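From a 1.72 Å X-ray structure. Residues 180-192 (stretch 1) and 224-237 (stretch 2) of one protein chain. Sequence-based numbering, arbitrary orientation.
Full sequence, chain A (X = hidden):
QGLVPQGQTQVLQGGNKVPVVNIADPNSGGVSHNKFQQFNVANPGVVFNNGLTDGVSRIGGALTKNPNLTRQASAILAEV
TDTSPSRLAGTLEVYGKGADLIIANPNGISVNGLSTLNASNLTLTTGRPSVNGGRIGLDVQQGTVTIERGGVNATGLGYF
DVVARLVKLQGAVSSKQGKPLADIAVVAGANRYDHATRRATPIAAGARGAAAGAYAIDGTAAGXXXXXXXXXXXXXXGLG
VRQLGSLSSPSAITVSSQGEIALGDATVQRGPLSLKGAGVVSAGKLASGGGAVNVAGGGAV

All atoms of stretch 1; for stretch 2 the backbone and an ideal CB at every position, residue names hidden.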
ATOM      1  N   PRO A 180      15.002  -1.467  10.011  1.00 30.59           N
ATOM      2  CA  PRO A 180      14.059  -0.361  10.247  1.00 29.32           C
ATOM      3  C   PRO A 180      12.664  -0.831   9.974  1.00 25.73           C
ATOM      4  O   PRO A 180      12.404  -1.316   8.865  1.00 26.28           O
ATOM      5  CB  PRO A 180      14.505   0.717   9.246  1.00 29.56           C
ATOM      6  CG  PRO A 180      15.953   0.373   8.966  1.00 31.05           C
ATOM      7  CD  PRO A 180      15.972  -1.134   8.948  1.00 31.21           C
ATOM      8  N   LEU A 181      11.790  -0.734  10.977  1.00 23.48           N
ATOM      9  CA  LEU A 181      10.455  -1.314  10.833  1.00 20.33           C
ATOM     10  C   LEU A 181       9.446  -0.312  10.316  1.00 17.34           C
ATOM     11  O   LEU A 181       9.278   0.767  10.875  1.00 14.92           O
ATOM     12  CB  LEU A 181       9.995  -1.820  12.157  1.00 21.58           C
ATOM     13  CG  LEU A 181       8.834  -2.736  12.412  1.00 24.62           C
ATOM     14  CD1 LEU A 181       8.708  -3.934  11.499  1.00 26.11           C
ATOM     15  CD2 LEU A 181       9.012  -3.229  13.859  1.00 26.51           C
ATOM     16  N   ALA A 182       8.766  -0.691   9.251  1.00 14.51           N
ATOM     17  CA  ALA A 182       7.685   0.133   8.692  1.00 14.05           C
ATOM     18  C   ALA A 182       6.425   0.060   9.531  1.00 13.00           C
ATOM     19  O   ALA A 182       6.097  -0.977  10.094  1.00 13.88           O
ATOM     20  CB  ALA A 182       7.373  -0.321   7.291  1.00 14.25           C
ATOM     21  N   ASP A 183       5.691   1.150   9.601  1.00 12.13           N
ATOM     22  CA  ASP A 183       4.288   1.084   9.996  1.00 13.21           C
ATOM     23  C   ASP A 183       3.474   0.411   8.891  1.00 12.50           C
ATOM     24  O   ASP A 183       3.871   0.394   7.719  1.00 11.96           O
ATOM     25  CB  ASP A 183       3.690   2.473  10.147  1.00 13.06           C
ATOM     26  CG  ASP A 183       4.156   3.209  11.337  1.00 14.75           C
ATOM     27  OD1 ASP A 183       4.700   2.655  12.292  1.00 13.81           O
ATOM     28  OD2 ASP A 183       3.994   4.457  11.377  1.00 19.49           O
ATOM     29  N   ILE A 184       2.365  -0.187   9.285  1.00 12.04           N
ATOM     30  CA  ILE A 184       1.452  -0.842   8.344  1.00 11.44           C
ATOM     31  C   ILE A 184       0.061  -0.276   8.608  1.00 11.68           C
ATOM     32  O   ILE A 184      -0.412  -0.220   9.788  1.00 12.95           O
ATOM     33  CB  ILE A 184       1.427  -2.345   8.566  1.00 11.70           C
ATOM     34  CG1 ILE A 184       2.804  -2.975   8.342  1.00 11.66           C
ATOM     35  CG2 ILE A 184       0.349  -2.975   7.665  1.00 13.49           C
ATOM     36  CD1 ILE A 184       2.913  -4.418   8.832  1.00 13.50           C
ATOM     37  N   ALA A 185      -0.606   0.173   7.555  1.00 11.61           N
ATOM     38  CA  ALA A 185      -2.023   0.530   7.646  1.00 11.74           C
ATOM     39  C   ALA A 185      -2.764  -0.139   6.525  1.00 11.17           C
ATOM     40  O   ALA A 185      -2.307  -0.114   5.377  1.00 11.63           O
ATOM     41  CB  ALA A 185      -2.206   2.023   7.590  1.00 12.69           C
ATOM     42  N   VAL A 186      -3.877  -0.778   6.869  1.00 10.37           N
ATOM     43  CA  VAL A 186      -4.779  -1.373   5.896  1.00 11.06           C
ATOM     44  C   VAL A 186      -6.127  -0.669   6.126  1.00 11.57           C
ATOM     45  O   VAL A 186      -6.669  -0.682   7.252  1.00 11.30           O
ATOM     46  CB  VAL A 186      -4.925  -2.883   6.084  1.00 11.26           C
ATOM     47  CG1 VAL A 186      -5.935  -3.450   5.077  1.00 12.63           C
ATOM     48  CG2 VAL A 186      -3.614  -3.590   5.956  1.00 13.12           C
ATOM     49  N   VAL A 187      -6.621   0.009   5.094  1.00 12.36           N
ATOM     50  CA  VAL A 187      -7.811   0.866   5.201  1.00 12.29           C
ATOM     51  C   VAL A 187      -8.786   0.404   4.133  1.00 12.05           C
ATOM     52  O   VAL A 187      -8.515   0.552   2.909  1.00 12.87           O
ATOM     53  CB  VAL A 187      -7.441   2.327   5.002  1.00 12.98           C
ATOM     54  CG1 VAL A 187      -8.689   3.230   4.966  1.00 15.50           C
ATOM     55  CG2 VAL A 187      -6.440   2.778   6.081  1.00 15.07           C
ATOM     56  N   ALA A 188      -9.887  -0.205   4.574  1.00 12.01           N
ATOM     57  CA  ALA A 188     -10.891  -0.742   3.675  1.00 11.83           C
ATOM     58  C   ALA A 188     -12.179   0.033   3.746  1.00 11.97           C
ATOM     59  O   ALA A 188     -12.475   0.668   4.776  1.00 13.96           O
ATOM     60  CB  ALA A 188     -11.145  -2.213   3.977  1.00 13.20           C
ATOM     61  N   GLY A 189     -12.927   0.006   2.660  1.00 12.58           N
ATOM     62  CA  GLY A 189     -14.235   0.658   2.589  1.00 12.88           C
ATOM     63  C   GLY A 189     -14.236   1.831   1.624  1.00 13.44           C
ATOM     64  O   GLY A 189     -13.235   2.135   0.982  1.00 12.75           O
ATOM     65  N   ALA A 190     -15.406   2.442   1.496  1.00 14.09           N
ATOM     66  CA  ALA A 190     -15.581   3.602   0.647  1.00 13.90           C
ATOM     67  C   ALA A 190     -15.119   4.803   1.427  1.00 14.43           C
ATOM     68  O   ALA A 190     -15.775   5.246   2.375  1.00 15.00           O
ATOM     69  CB  ALA A 190     -17.031   3.729   0.196  1.00 13.92           C
ATOM     70  N   ASN A 191     -13.938   5.260   1.064  1.00 14.09           N
ATOM     71  CA  ASN A 191     -13.250   6.331   1.769  1.00 13.71           C
ATOM     72  C   ASN A 191     -12.567   7.284   0.834  1.00 13.16           C
ATOM     73  O   ASN A 191     -12.085   6.903  -0.212  1.00 12.68           O
ATOM     74  CB  ASN A 191     -12.144   5.768   2.685  1.00 12.48           C
ATOM     75  CG  ASN A 191     -12.675   4.989   3.877  1.00 13.65           C
ATOM     76  OD1 ASN A 191     -13.375   5.524   4.722  1.00 14.68           O
ATOM     77  ND2 ASN A 191     -12.318   3.707   3.944  1.00 13.76           N
ATOM     78  N   ARG A 192     -12.476   8.539   1.236  1.00 13.88           N
ATOM     79  CA  ARG A 192     -11.441   9.391   0.705  1.00 14.81           C
ATOM     80  C   ARG A 192     -10.281   9.249   1.677  1.00 14.75           C
ATOM     81  O   ARG A 192     -10.439   9.449   2.901  1.00 14.68           O
ATOM     82  CB  ARG A 192     -11.860  10.867   0.668  1.00 15.68           C
ATOM     83  CG  ARG A 192     -10.598  11.723   0.407  1.00 19.97           C
ATOM     84  CD  ARG A 192     -10.861  13.016  -0.138  1.00 23.49           C
ATOM     85  NE  ARG A 192     -11.204  12.972  -1.551  1.00 23.97           N
ATOM     86  CZ  ARG A 192     -11.144  14.030  -2.322  1.00 23.37           C
ATOM     87  NH1 ARG A 192     -10.741  15.191  -1.809  1.00 27.33           N
ATOM     88  NH2 ARG A 192     -11.506  13.943  -3.576  1.00 21.43           N
ATOM     89  N   UNK A 224       0.204 -12.986   8.426  1.00 13.10           N
ATOM     90  CA  UNK A 224       0.818 -12.426   9.630  1.00 13.21           C
ATOM     91  C   UNK A 224       1.444 -11.065   9.314  1.00 13.24           C
ATOM     92  O   UNK A 224       1.918 -10.847   8.210  1.00 13.08           O
ATOM     93  CB  UNK A 224       1.871 -13.382  10.194  1.00 13.21           C
ATOM     94  N   UNK A 225       1.411 -10.157  10.284  1.00 12.28           N
ATOM     95  CA  UNK A 225       1.965  -8.815  10.109  1.00 12.53           C
ATOM     96  C   UNK A 225       2.885  -8.434  11.252  1.00 12.09           C
ATOM     97  O   UNK A 225       2.606  -8.750  12.423  1.00 12.07           O
ATOM     98  CB  UNK A 225       0.839  -7.786   9.987  1.00 12.53           C
ATOM     99  N   UNK A 226       3.963  -7.735  10.896  1.00 12.17           N
ATOM    100  CA  UNK A 226       4.934  -7.211  11.851  1.00 12.03           C
ATOM    101  C   UNK A 226       5.256  -5.776  11.438  1.00 12.24           C
ATOM    102  O   UNK A 226       5.822  -5.536  10.379  1.00 12.12           O
ATOM    103  CB  UNK A 226       6.196  -8.075  11.902  1.00 12.03           C
ATOM    104  N   UNK A 227       4.851  -4.812  12.265  1.00 13.13           N
ATOM    105  CA  UNK A 227       5.001  -3.411  11.940  1.00 13.22           C
ATOM    106  C   UNK A 227       5.160  -2.563  13.182  1.00 13.47           C
ATOM    107  O   UNK A 227       4.782  -2.975  14.286  1.00 13.74           O
ATOM    108  CB  UNK A 227       3.802  -2.925  11.123  1.00 13.22           C
ATOM    109  N   UNK A 228       5.777  -1.397  13.011  1.00 14.07           N
ATOM    110  CA  UNK A 228       6.091  -0.501  14.125  1.00 14.47           C
ATOM    111  C   UNK A 228       4.820  -0.086  14.852  1.00 13.95           C
ATOM    112  O   UNK A 228       4.737  -0.145  16.066  1.00 13.72           O
ATOM    113  CB  UNK A 228       6.843   0.735  13.628  1.00 14.47           C
ATOM    114  N   UNK A 229       3.840   0.357  14.084  1.00 13.86           N
ATOM    115  CA  UNK A 229       2.463   0.443  14.467  1.00 13.97           C
ATOM    116  C   UNK A 229       1.696  -0.262  13.366  1.00 13.82           C
ATOM    117  O   UNK A 229       2.036  -0.113  12.185  1.00 15.17           O
ATOM    118  CB  UNK A 229       2.006   1.889  14.670  1.00 13.97           C
ATOM    119  N   UNK A 230       0.675  -1.000  13.747  1.00 12.99           N
ATOM    120  CA  UNK A 230      -0.248  -1.660  12.808  1.00 12.76           C
ATOM    121  C   UNK A 230      -1.643  -1.087  13.026  1.00 12.48           C
ATOM    122  O   UNK A 230      -2.142  -1.019  14.171  1.00 12.34           O
ATOM    123  CB  UNK A 230      -0.248  -3.178  12.996  1.00 12.76           C
ATOM    124  N   UNK A 231      -2.268  -0.650  11.942  1.00 12.04           N
ATOM    125  CA  UNK A 231      -3.602  -0.118  11.981  1.00 12.67           C
ATOM    126  C   UNK A 231      -4.446  -0.807  10.910  1.00 12.66           C
ATOM    127  O   UNK A 231      -4.055  -0.830   9.749  1.00 12.07           O
ATOM    128  CB  UNK A 231      -3.587   1.399  11.786  1.00 12.67           C
ATOM    129  N   UNK A 232      -5.588  -1.352  11.320  1.00 13.33           N
ATOM    130  CA  UNK A 232      -6.586  -1.922  10.424  1.00 14.32           C
ATOM    131  C   UNK A 232      -7.892  -1.180  10.590  1.00 14.96           C
ATOM    132  O   UNK A 232      -8.412  -1.068  11.710  1.00 16.05           O
ATOM    133  CB  UNK A 232      -6.778  -3.417  10.689  1.00 14.32           C
ATOM    134  N   UNK A 233      -8.410  -0.662   9.483  1.00 14.70           N
ATOM    135  CA  UNK A 233      -9.590   0.155   9.483  1.00 15.32           C
ATOM    136  C   UNK A 233     -10.546  -0.341   8.397  1.00 15.34           C
ATOM    137  O   UNK A 233     -10.134  -0.549   7.264  1.00 14.58           O
ATOM    138  CB  UNK A 233      -9.228   1.627   9.275  1.00 15.32           C
ATOM    139  N   UNK A 234     -11.818  -0.507   8.763  1.00 15.17           N
ATOM    140  CA  UNK A 234     -12.884  -0.849   7.846  1.00 14.40           C
ATOM    141  C   UNK A 234     -14.012   0.130   8.128  1.00 14.46           C
ATOM    142  O   UNK A 234     -14.482   0.235   9.266  1.00 14.57           O
ATOM    143  CB  UNK A 234     -13.332  -2.304   8.001  1.00 14.40           C
ATOM    144  N   UNK A 235     -14.412   0.887   7.126  1.00 15.80           N
ATOM    145  CA  UNK A 235     -15.376   1.949   7.356  1.00 17.23           C
ATOM    146  C   UNK A 235     -16.811   1.646   6.875  1.00 17.90           C
ATOM    147  O   UNK A 235     -17.748   2.332   7.312  1.00 17.56           O
ATOM    148  CB  UNK A 235     -14.875   3.219   6.666  1.00 17.23           C
ATOM    149  N   UNK A 236     -17.014   0.630   6.037  1.00 17.31           N
ATOM    150  CA  UNK A 236     -18.378   0.330   5.529  1.00 18.18           C
ATOM    151  C   UNK A 236     -19.238  -0.324   6.616  1.00 18.62           C
ATOM    152  O   UNK A 236     -18.843  -1.328   7.212  1.00 17.89           O
ATOM    153  CB  UNK A 236     -18.306  -0.588   4.307  1.00 18.18           C
ATOM    154  N   UNK A 237     -20.435   0.217   6.846  1.00 20.02           N
ATOM    155  CA  UNK A 237     -21.301  -0.291   7.911  1.00 20.26           C
ATOM    156  C   UNK A 237     -21.643  -1.769   7.670  1.00 19.34           C
ATOM    157  O   UNK A 237     -22.001  -2.192   6.565  1.00 18.39           O
ATOM    158  CB  UNK A 237     -22.581   0.543   8.001  1.00 20.26           C
TER

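Strand 183-188 runs parallel to residues 229-234 of the second stretch, and a backbone ladder joins them. The ladder's backbone bonds do not themselves choose a side chain; the two faces of the sheet and the polar groups at its ends narrow the choice.

Position 224 is out of reach of stretch 1, which gives no preference. It is Ala224.

Position 225 points its CB toward Ile184, with CD1 of Ile184 4.1 Å from the ideal CB. An apolar side chain suits it. It is Met225, and its CB makes that 4.1 Å contact.

Position 226 directs its CB away, but a long side chain could turn back over Leu181. Leucine, methionine or an aromatic would serve. It is Tyr226. One face of its ring receives Leu181: CD1 of Leu181 lies 4.0 Å from the ring centroid, a CH-pi contact, and Leu181 CD2 is 3.7 Å from Tyr226 CZ.

Position 227 is tightly restricted. An ideal CB would lie 2.9 Å from CD1 of Ile184, a clash, and 3.2 Å from O of Ala182. Glycine fits best. It is Gly227, whose CA sits 3.2 Å from Ala182 O.

Position 228 donates its backbone N to Ala182 O at 3.0 Å. Its CB points toward stretch 1, near the carboxylate of Asp183 and the carbonyl of Leu181. A long cationic or polar side chain is reasonable. It is Lys228. NZ stays 4.6 Å from Asp183 OD1, too far for a salt bridge; two waters instead link NZ to Leu181 O.

Position 229 has its ideal CB 3.7 Å from Asp183 OD1, an acceptor. A donor is favoured: histidine, asparagine or arginine. It is His229. ND1 donates to Asp183 OD1 at 2.8 Å, and this oxygen lies at the ring edge. The backbone N of His229 adds a weak bond to the same OD1 at 3.0 Å.

Position 230 shares a sheet face with Ile184, so a branched apolar residue fits. It is Ile230; its CG1 is 4.5 Å from CD1 of Ile184.

Position 231 pairs with the small Ala185, leaving room for valine, threonine or serine. It is Thr231. Its OG1 is 3.0 Å from a water that donates to Ile184 O.

Position 232 lies on the face of Val186. An apolar side chain suits. It is Leu232, with CD2 3.8 Å from CB of Val186.

Position 233 lies beside Val187, and beta-branched residues suit its extended backbone. It is Val233. Its N donates to Val186 O at 2.8 Å, and its O accepts from Ala188 N at 2.7 Å.

Position 234 pairs with Ala188 and could hold many residues. It is Ser234.

Position 235 points toward Asn191, so a small polar residue is favoured. It is Ser235; its OG accepts a weak bond from Asn191 ND2 at 2.8 Å.

Position 236 has the free N of Ala190 within side-chain reach, calling for an acceptor such as aspartate or asparagine. It is Asp236, and its OD1 accepts from Ala190 N at 2.9 Å.

Position 237 is out of reach. It is Ser237.

Stretch 2, residues 224-237: AMYGKHITLVSSDS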
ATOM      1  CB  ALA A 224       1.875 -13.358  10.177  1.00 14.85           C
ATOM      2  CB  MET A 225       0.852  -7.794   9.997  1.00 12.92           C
ATOM      3  CG  MET A 225      -0.150  -8.091   8.929  1.00 15.96           C
ATOM      4  SD  MET A 225      -1.452  -6.794   8.862  1.00 19.91           S
ATOM      5  CE  MET A 225      -2.545  -7.386   9.662  1.00 25.71           C
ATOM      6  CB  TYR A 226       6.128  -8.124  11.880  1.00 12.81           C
ATOM      7  CG  TYR A 226       7.299  -7.683  12.743  1.00 14.29           C
ATOM      8  CD1 TYR A 226       7.115  -7.392  14.087  1.00 16.72           C
ATOM      9  CD2 TYR A 226       8.584  -7.605  12.227  1.00 17.78           C
ATOM     10  CE1 TYR A 226       8.180  -6.984  14.895  1.00 20.24           C
ATOM     11  CE2 TYR A 226       9.662  -7.188  13.035  1.00 19.69           C
ATOM     12  CZ  TYR A 226       9.426  -6.889  14.375  1.00 20.45           C
ATOM     13  OH  TYR A 226      10.427  -6.507  15.243  1.00 22.46           O
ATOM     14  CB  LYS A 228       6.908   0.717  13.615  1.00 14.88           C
ATOM     15  CG  LYS A 228       7.308   1.697  14.687  1.00 18.96           C
ATOM     16  CD  LYS A 228       8.362   2.655  14.189  1.00 23.00           C
ATOM     17  CE  LYS A 228       7.810   3.622  13.180  1.00 26.43           C
ATOM     18  NZ  LYS A 228       8.934   4.396  12.605  1.00 29.89           N
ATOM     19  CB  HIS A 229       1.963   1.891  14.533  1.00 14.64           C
ATOM     20  CG  HIS A 229       2.811   2.784  15.383  1.00 16.09           C
ATOM     21  ND1 HIS A 229       3.924   3.423  14.888  1.00 18.43           N
ATOM     22  CD2 HIS A 229       2.716   3.149  16.689  1.00 18.41           C
ATOM     23  CE1 HIS A 229       4.489   4.136  15.852  1.00 19.65           C
ATOM     24  NE2 HIS A 229       3.789   3.970  16.959  1.00 18.84           N
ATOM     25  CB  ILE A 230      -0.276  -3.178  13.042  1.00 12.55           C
ATOM     26  CG1 ILE A 230       1.108  -3.797  12.868  1.00 13.98           C
ATOM     27  CG2 ILE A 230      -1.260  -3.868  12.080  1.00 12.59           C
ATOM     28  CD1 ILE A 230       1.147  -5.253  13.238  1.00 14.98           C
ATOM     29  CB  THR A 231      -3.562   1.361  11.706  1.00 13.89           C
ATOM     30  OG1 THR A 231      -2.743   2.004  12.696  1.00 16.03           O
ATOM     31  CG2 THR A 231      -4.959   1.983  11.833  1.00 16.63           C
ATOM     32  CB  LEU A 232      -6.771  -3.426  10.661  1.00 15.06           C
ATOM     33  CG  LEU A 232      -5.507  -4.319  10.788  1.00 16.53           C
ATOM     34  CD1 LEU A 232      -5.949  -5.736  11.187  1.00 17.83           C
ATOM     35  CD2 LEU A 232      -4.711  -4.361   9.538  1.00 16.10           C
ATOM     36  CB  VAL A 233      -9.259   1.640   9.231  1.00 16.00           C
ATOM     37  CG1 VAL A 233     -10.563   2.450   9.035  1.00 17.70           C
ATOM     38  CG2 VAL A 233      -8.402   2.212  10.365  1.00 17.77           C
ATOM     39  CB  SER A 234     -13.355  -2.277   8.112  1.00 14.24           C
ATOM     40  OG  SER A 234     -14.456  -2.603   7.308  1.00 14.06           O
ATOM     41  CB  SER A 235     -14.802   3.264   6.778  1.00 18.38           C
ATOM     42  OG  SER A 235     -14.654   3.073   5.431  1.00 22.92           O
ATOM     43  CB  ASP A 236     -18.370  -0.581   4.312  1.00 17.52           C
ATOM     44  CG  ASP A 236     -17.755   0.066   3.073  1.00 18.29           C
ATOM     45  OD1 ASP A 236     -17.521   1.317   3.080  1.00 19.10           O
ATOM     46  OD2 ASP A 236     -17.509  -0.606   2.061  1.00 16.69           O
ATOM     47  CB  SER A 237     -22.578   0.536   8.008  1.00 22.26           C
ATOM     48  OG  SER A 237     -23.454   0.009   8.998  1.00 27.02           O
TER
HETATM   49  O   HOH W   1       8.622   3.431  10.274  1.00 29.30           O
HETATM   50  O   HOH W   2      10.877   2.976  10.540  1.00 41.13           O
HETATM   51  O   HOH W   3       6.747  -3.495   8.737  1.00 12.67           O
HETATM   52  O   HOH W   4      -0.182   2.127  11.146  1.00 23.86           O
HETATM   53  O   HOH W   5     -17.319   3.815   4.098  1.00 19.51           O
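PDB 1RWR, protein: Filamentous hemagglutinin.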